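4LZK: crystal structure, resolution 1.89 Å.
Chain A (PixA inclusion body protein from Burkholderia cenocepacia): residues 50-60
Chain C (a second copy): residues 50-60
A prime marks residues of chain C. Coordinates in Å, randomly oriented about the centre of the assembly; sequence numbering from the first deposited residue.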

# COMPACT_ATOMS: atom_id res chain seq x y z
N SER A 50 1.76 -15.87 2.11
CA SER A 50 2.61 -14.73 1.80
C SER A 50 2.61 -13.71 2.91
O SER A 50 3.52 -12.93 2.96
CB SER A 50 2.18 -14.08 0.44
OG SER A 50 0.94 -13.41 0.52
N THR A 51 1.71 -13.77 3.86
CA THR A 51 1.76 -12.85 5.02
C THR A 51 2.96 -13.07 5.92
O THR A 51 3.26 -12.25 6.77
CB THR A 51 0.51 -13.04 5.95
OG1 THR A 51 0.49 -14.37 6.39
CG2 THR A 51 -0.77 -12.81 5.20
N ALA A 52 3.63 -14.20 5.79
CA ALA A 52 4.72 -14.53 6.70
C ALA A 52 6.10 -14.04 6.22
O ALA A 52 7.12 -14.28 6.84
CB ALA A 52 4.79 -16.06 6.82
N LEU A 53 6.16 -13.43 5.08
CA LEU A 53 7.43 -12.87 4.60
C LEU A 53 7.22 -11.62 3.83
O LEU A 53 6.07 -11.23 3.59
CB LEU A 53 8.18 -13.87 3.75
CG LEU A 53 7.53 -14.11 2.40
CD1 LEU A 53 8.55 -14.40 1.37
CD2 LEU A 53 6.59 -15.30 2.55
N PHE A 54 8.34 -11.00 3.45
CA PHE A 54 8.36 -9.76 2.70
C PHE A 54 9.38 -9.90 1.55
O PHE A 54 10.38 -10.62 1.67
CB PHE A 54 8.83 -8.65 3.60
CG PHE A 54 8.12 -8.59 4.91
CD1 PHE A 54 6.88 -8.02 4.99
CD2 PHE A 54 8.72 -9.04 6.05
CE1 PHE A 54 6.26 -7.88 6.22
CE2 PHE A 54 8.10 -8.96 7.29
CZ PHE A 54 6.86 -8.36 7.37
N MSE A 55 9.02 -9.44 0.38
CA MSE A 55 9.90 -9.51 -0.77
C MSE A 55 10.23 -8.12 -1.24
O MSE A 55 9.34 -7.19 -1.32
CB MSE A 55 9.27 -10.35 -1.87
CG MSE A 55 9.05 -11.89 -1.45
SE MSE A 55 8.67 -12.91 -3.07
CE MSE A 55 10.44 -13.00 -3.90
N LEU A 56 11.47 -7.91 -1.59
CA LEU A 56 11.93 -6.57 -1.98
C LEU A 56 12.73 -6.73 -3.27
O LEU A 56 13.45 -7.77 -3.40
CB LEU A 56 12.89 -6.08 -0.96
CG LEU A 56 12.28 -5.95 0.43
CD1 LEU A 56 13.38 -5.67 1.36
CD2 LEU A 56 11.17 -4.89 0.49
N ASN A 57 12.72 -5.74 -4.12
CA ASN A 57 13.64 -5.75 -5.27
C ASN A 57 14.19 -4.38 -5.55
O ASN A 57 13.55 -3.33 -5.22
CB ASN A 57 12.97 -6.27 -6.55
CG ASN A 57 11.84 -5.41 -7.00
OD1 ASN A 57 10.73 -5.59 -6.47
ND2 ASN A 57 12.07 -4.51 -7.96
N GLY A 58 15.37 -4.34 -6.15
CA GLY A 58 15.89 -3.04 -6.58
C GLY A 58 15.16 -2.47 -7.76
O GLY A 58 14.61 -3.20 -8.60
N HIS A 59 15.04 -1.15 -7.78
CA HIS A 59 14.35 -0.46 -8.85
C HIS A 59 15.18 -0.50 -10.16
O HIS A 59 16.39 -0.63 -10.15
CB HIS A 59 14.07 0.98 -8.44
CG HIS A 59 13.14 1.11 -7.27
ND1 HIS A 59 11.81 0.74 -7.32
CD2 HIS A 59 13.35 1.59 -6.03
CE1 HIS A 59 11.24 0.98 -6.15
NE2 HIS A 59 12.16 1.50 -5.35
N ALA A 60 14.48 -0.40 -11.29
CA ALA A 60 15.09 -0.37 -12.61
C ALA A 60 14.04 0.07 -13.63
O ALA A 60 12.83 -0.08 -13.39
CB ALA A 60 15.60 -1.77 -12.97
N SER C 50 14.79 8.16 1.96
CA SER C 50 14.28 6.88 2.42
C SER C 50 13.81 6.02 1.24
O SER C 50 13.58 4.86 1.36
CB SER C 50 13.13 7.10 3.43
OG SER C 50 12.12 7.83 2.79
N THR C 51 13.73 6.64 0.09
CA THR C 51 13.40 6.00 -1.16
C THR C 51 14.46 4.93 -1.60
O THR C 51 14.19 3.97 -2.38
CB THR C 51 13.31 7.19 -2.15
OG1 THR C 51 12.09 7.17 -2.84
CG2 THR C 51 14.42 7.26 -3.00
N ALA C 52 15.65 5.07 -1.07
CA ALA C 52 16.78 4.20 -1.40
C ALA C 52 16.82 2.92 -0.58
O ALA C 52 17.76 2.14 -0.69
CB ALA C 52 18.05 4.97 -1.13
N LEU C 53 15.86 2.69 0.28
CA LEU C 53 15.93 1.52 1.08
C LEU C 53 14.55 1.06 1.45
O LEU C 53 13.57 1.72 1.12
CB LEU C 53 16.80 1.77 2.33
CG LEU C 53 16.18 2.80 3.31
CD1 LEU C 53 16.17 2.19 4.70
CD2 LEU C 53 17.03 4.04 3.29
N PHE C 54 14.44 -0.07 2.13
CA PHE C 54 13.17 -0.63 2.57
C PHE C 54 13.35 -1.03 4.06
O PHE C 54 14.44 -1.46 4.45
CB PHE C 54 12.89 -1.85 1.76
CG PHE C 54 12.97 -1.65 0.28
CD1 PHE C 54 11.91 -1.10 -0.41
CD2 PHE C 54 14.08 -2.03 -0.44
CE1 PHE C 54 11.95 -0.92 -1.80
CE2 PHE C 54 14.13 -1.86 -1.85
CZ PHE C 54 13.06 -1.31 -2.51
N MSE C 55 12.34 -0.90 4.86
CA MSE C 55 12.46 -1.32 6.30
C MSE C 55 11.31 -2.28 6.58
O MSE C 55 10.22 -2.05 6.14
CB MSE C 55 12.39 -0.15 7.23
CG MSE C 55 13.69 0.65 7.27
SE MSE C 55 13.69 2.14 8.56
CE MSE C 55 14.12 1.10 10.10
N LEU C 56 11.60 -3.38 7.24
CA LEU C 56 10.64 -4.42 7.57
C LEU C 56 10.71 -4.67 9.07
O LEU C 56 11.80 -4.49 9.69
CB LEU C 56 11.08 -5.66 6.87
CG LEU C 56 11.18 -5.51 5.33
CD1 LEU C 56 11.70 -6.80 4.82
CD2 LEU C 56 9.90 -5.13 4.61
N ASN C 57 9.61 -5.12 9.65
CA ASN C 57 9.61 -5.48 11.04
C ASN C 57 8.65 -6.66 11.27
O ASN C 57 7.71 -6.89 10.52
CB ASN C 57 9.23 -4.28 11.95
CG ASN C 57 7.84 -3.82 11.71
OD1 ASN C 57 7.62 -3.04 10.81
ND2 ASN C 57 6.85 -4.43 12.42
N GLY C 58 8.94 -7.46 12.26
CA GLY C 58 8.08 -8.60 12.56
C GLY C 58 6.80 -8.16 13.24
O GLY C 58 6.69 -7.08 13.82
N HIS C 59 5.79 -8.98 13.13
CA HIS C 59 4.48 -8.60 13.71
C HIS C 59 4.40 -8.87 15.20
O HIS C 59 5.00 -9.77 15.69
CB HIS C 59 3.37 -9.30 12.96
CG HIS C 59 3.32 -8.94 11.51
ND1 HIS C 59 3.04 -7.66 11.08
CD2 HIS C 59 3.52 -9.68 10.39
CE1 HIS C 59 3.05 -7.63 9.77
NE2 HIS C 59 3.35 -8.84 9.31
N ALA C 60 3.59 -8.09 15.89
CA ALA C 60 3.35 -8.27 17.32
C ALA C 60 2.07 -7.50 17.71
O ALA C 60 1.72 -6.55 17.03
CB ALA C 60 4.54 -7.79 18.13
O HOH W 1 11.39 3.09 -2.82

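How do the two backbones lie against each other? Strands 53-57 of the two copies run nearly antiparallel, at 173°, and their axes come no closer than 8.7 Å. That is too far for main-chain pairing, and no hydrogen bond joins the stretches directly. The register is reciprocal: Phe54 CA lies 7.6 Å from Leu56′ CA, and Leu56 CA is the same 7.6 Å from Phe54′ CA.

What fills the gap between the strands? Strand alternation sends Phe54 and Leu56 toward the partner, while Leu53, Met55 (selenomethionine) and Asn57 point away. Phe54 CB meets Leu56′ CD1 at 3.6 Å, Leu56 CD2 meets Phe54′ CB at 3.7 Å, and the leucines touch at the centre, Leu56 CD1 to Leu56′ CD1, at 4.0 Å.

Where do the phenylalanine rings end? Each tip reaches the partner's backbone beyond the leucine: Phe54′ CZ lies 3.4 Å from Asn57 O, and Phe54 CZ 3.6 Å from Asn57′ O. Neither carbonyl gains a hydrogen bond from the ring carbon.

What do the histidines add? His59 NE2 approaches Phe54′ CZ at 4.1 Å, the rings oblique at 45°. Its 4.4 Å separation from Thr51′ O is bridged by a water, 3.1 Å from His59 NE2 and donating to Thr51′ O at 3.0 Å.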